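Local structure of dihydropteroate synthase (Xanthomonas albilineans, 6Q62) at residues Arg21-Val26 and Ala257-Val262. The protein probably catalyses the condensation of para-aminobenzoate with 6-hydroxymethyl-7,8-dihydropterin diphosphate, giving 7,8-dihydropteroate, the precursor of folates. Residues are numbered along the deposited sequence; the frame is centred on the assembly and turned at random.
With 6GU (6-chloroguanine), chain E; SO4 (sulfate ion), chain H.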
loop_
_atom_site.group_PDB
_atom_site.type_symbol
_atom_site.label_atom_id
_atom_site.label_comp_id
_atom_site.label_asym_id
_atom_site.label_seq_id
_atom_site.Cartn_x
_atom_site.Cartn_y
_atom_site.Cartn_z
ATOM N N ARG A 21 -6.400 -6.816 12.008
ATOM C CA ARG A 21 -6.812 -5.666 12.804
ATOM C C ARG A 21 -5.638 -4.712 12.984
ATOM O O ARG A 21 -4.475 -5.117 12.871
ATOM C CB ARG A 21 -7.391 -6.130 14.154
ATOM C CG ARG A 21 -8.621 -7.048 13.995
ATOM C CD ARG A 21 -9.866 -6.256 13.648
ATOM N NE ARG A 21 -11.033 -7.102 13.385
ATOM C CZ ARG A 21 -12.238 -6.621 13.102
ATOM N NH1 ARG A 21 -12.452 -5.313 13.088
ATOM N NH2 ARG A 21 -13.247 -7.447 12.868
ATOM N N VAL A 22 -5.950 -3.441 13.207
ATOM C CA VAL A 22 -4.952 -2.386 13.296
ATOM C C VAL A 22 -4.762 -1.897 14.700
ATOM O O VAL A 22 -5.725 -1.475 15.371
ATOM C CB VAL A 22 -5.284 -1.240 12.310
ATOM C CG1 VAL A 22 -4.301 -0.065 12.442
ATOM C CG2 VAL A 22 -5.297 -1.759 10.863
ATOM N N MET A 23 -3.516 -2.007 15.160
ATOM C CA MET A 23 -3.067 -1.570 16.498
ATOM C C MET A 23 -2.389 -0.201 16.336
ATOM O O MET A 23 -1.298 -0.134 15.803
ATOM C CB MET A 23 -2.078 -2.584 17.104
ATOM C CG MET A 23 -1.509 -2.151 18.457
ATOM S SD MET A 23 -0.110 -3.217 18.946
ATOM C CE MET A 23 -0.896 -4.238 20.197
ATOM N N GLY A 24 -3.027 0.860 16.793
ATOM C CA GLY A 24 -2.479 2.214 16.666
ATOM C C GLY A 24 -1.460 2.520 17.741
ATOM O O GLY A 24 -1.730 2.301 18.920
ATOM N N ILE A 25 -0.278 3.038 17.337
ATOM C CA ILE A 25 0.820 3.359 18.242
ATOM C C ILE A 25 0.600 4.666 18.976
ATOM O O ILE A 25 0.500 5.721 18.339
ATOM C CB ILE A 25 2.168 3.372 17.473
ATOM C CG1 ILE A 25 2.471 1.988 16.868
ATOM C CG2 ILE A 25 3.312 3.851 18.383
ATOM C CD1 ILE A 25 3.678 1.959 15.885
ATOM N N VAL A 26 0.539 4.609 20.317
ATOM C CA VAL A 26 0.411 5.802 21.147
ATOM C C VAL A 26 1.645 5.881 22.040
ATOM O O VAL A 26 1.702 5.232 23.086
ATOM C CB VAL A 26 -0.914 5.864 21.961
ATOM C CG1 VAL A 26 -1.002 7.157 22.789
ATOM C CG2 VAL A 26 -2.118 5.711 21.047
ATOM N N ALA A 257 -0.470 -12.363 9.092
ATOM C CA ALA A 257 -0.521 -11.547 10.313
ATOM C C ALA A 257 -1.964 -11.100 10.584
ATOM O O ALA A 257 -2.667 -10.716 9.637
ATOM C CB ALA A 257 0.400 -10.336 10.192
ATOM N N LEU A 258 -2.442 -11.260 11.847
ATOM C CA LEU A 258 -3.810 -10.814 12.213
ATOM C C LEU A 258 -3.830 -9.475 12.938
ATOM O O LEU A 258 -4.895 -8.881 13.147
ATOM C CB LEU A 258 -4.600 -11.877 12.998
ATOM C CG LEU A 258 -5.003 -13.069 12.134
ATOM C CD1 LEU A 258 -5.321 -14.303 13.007
ATOM C CD2 LEU A 258 -6.119 -12.672 11.161
ATOM N N LEU A 259 -2.659 -8.998 13.349
ATOM C CA LEU A 259 -2.583 -7.682 14.014
ATOM C C LEU A 259 -1.427 -6.906 13.413
ATOM O O LEU A 259 -0.352 -7.484 13.172
ATOM C CB LEU A 259 -2.366 -7.848 15.552
ATOM C CG LEU A 259 -3.520 -7.467 16.489
ATOM C CD1 LEU A 259 -3.010 -7.310 17.907
ATOM C CD2 LEU A 259 -4.127 -6.118 16.134
ATOM N N LEU A 260 -1.633 -5.613 13.188
ATOM C CA LEU A 260 -0.626 -4.742 12.534
ATOM C C LEU A 260 -0.407 -3.530 13.398
ATOM O O LEU A 260 -1.370 -2.826 13.735
ATOM C CB LEU A 260 -1.075 -4.308 11.113
ATOM C CG LEU A 260 -1.367 -5.499 10.171
ATOM C CD1 LEU A 260 -2.167 -5.059 8.992
ATOM C CD2 LEU A 260 -0.048 -6.236 9.769
ATOM N N ARG A 261 0.839 -3.334 13.832
ATOM C CA ARG A 261 1.167 -2.255 14.785
ATOM C C ARG A 261 1.689 -1.075 13.993
ATOM O O ARG A 261 2.817 -1.114 13.485
ATOM C CB ARG A 261 2.180 -2.759 15.828
ATOM C CG ARG A 261 2.490 -1.692 16.900
ATOM C CD ARG A 261 3.394 -2.234 18.009
ATOM N NE ARG A 261 3.651 -1.175 18.993
ATOM C CZ ARG A 261 4.586 -0.235 18.875
ATOM N NH1 ARG A 261 5.385 -0.213 17.819
ATOM N NH2 ARG A 261 4.721 0.697 19.808
ATOM N N VAL A 262 0.861 -0.029 13.881
ATOM C CA VAL A 262 1.185 1.071 12.956
ATOM C C VAL A 262 1.049 2.468 13.524
ATOM O O VAL A 262 0.228 2.714 14.398
ATOM C CB VAL A 262 0.317 0.951 11.655
ATOM C CG1 VAL A 262 0.265 -0.489 11.132
ATOM C CG2 VAL A 262 -1.102 1.465 11.880
HETATM CL CL6 6GU E . 7.458 -4.479 16.103
HETATM N N1 6GU E . 6.072 -5.181 18.037
HETATM C C2 6GU E . 5.641 -4.990 19.350
HETATM N N2 6GU E . 4.904 -5.986 19.821
HETATM N N3 6GU E . 5.940 -3.904 20.149
HETATM C C4 6GU E . 6.767 -2.979 19.549
HETATM C C5 6GU E . 7.265 -3.117 18.226
HETATM C C6 6GU E . 6.860 -4.238 17.571
HETATM N N7 6GU E . 8.081 -2.029 17.929
HETATM C C8 6GU E . 8.053 -1.264 19.092
HETATM N N9 6GU E . 7.276 -1.798 20.073
HETATM S S SO4 H . 7.699 2.928 18.012
HETATM O O1 SO4 H . 7.436 4.283 17.489
HETATM O O2 SO4 H . 9.104 2.800 18.423
HETATM O O3 SO4 H . 6.837 2.654 19.216
HETATM O O4 SO4 H . 7.449 1.927 16.988
#
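The pterin pocket of dihydropteroate synthase, occupied here by 6-chloroguanine, takes one wall from R261. CG of R261 lies anti to the backbone N (chi1 -176°) and the chain runs straight on to NE, where the guanidinium turns out of line (chi4 -83°). The 6-chloroguanine ring lies over one face, its N9 3.2 Å above the plane; against the opposite face rests I25, CD1 3.4 Å from R261 NH1. A sulfate, probably from the crystallisation liquor, has its sulfur in the plane at the edge, gripped by two nearly straight hydrogen bonds: R261 NH2 to O3 at 2.9 Å and NH1 to O4 at 3.1 Å. A salt bridge from D61 to NE, with the two sulfate bonds, should hold the guanidinium's rotation. Strands 21-27 and 259-262, first and last of the TIM barrel, run parallel where it closes, and the pair exemplifies how barrel strands present side chains to a site at their C-terminal ends. Five backbone hydrogen bonds join residues 21-25 to 258-262, from R21 N to L258 O through the short M23 N to L260 O, 2.7 Å, to I25 N to V262 O. On the pocket face, M23 SD lies against the R261 stem, 3.6 Å from CG, while L259 CD2 packs beside M23 CB. On the other face V22 CG1 meets V262 CG2 at 3.6 Å, crossing at about a right angle beneath helices 265-279 and 242-254.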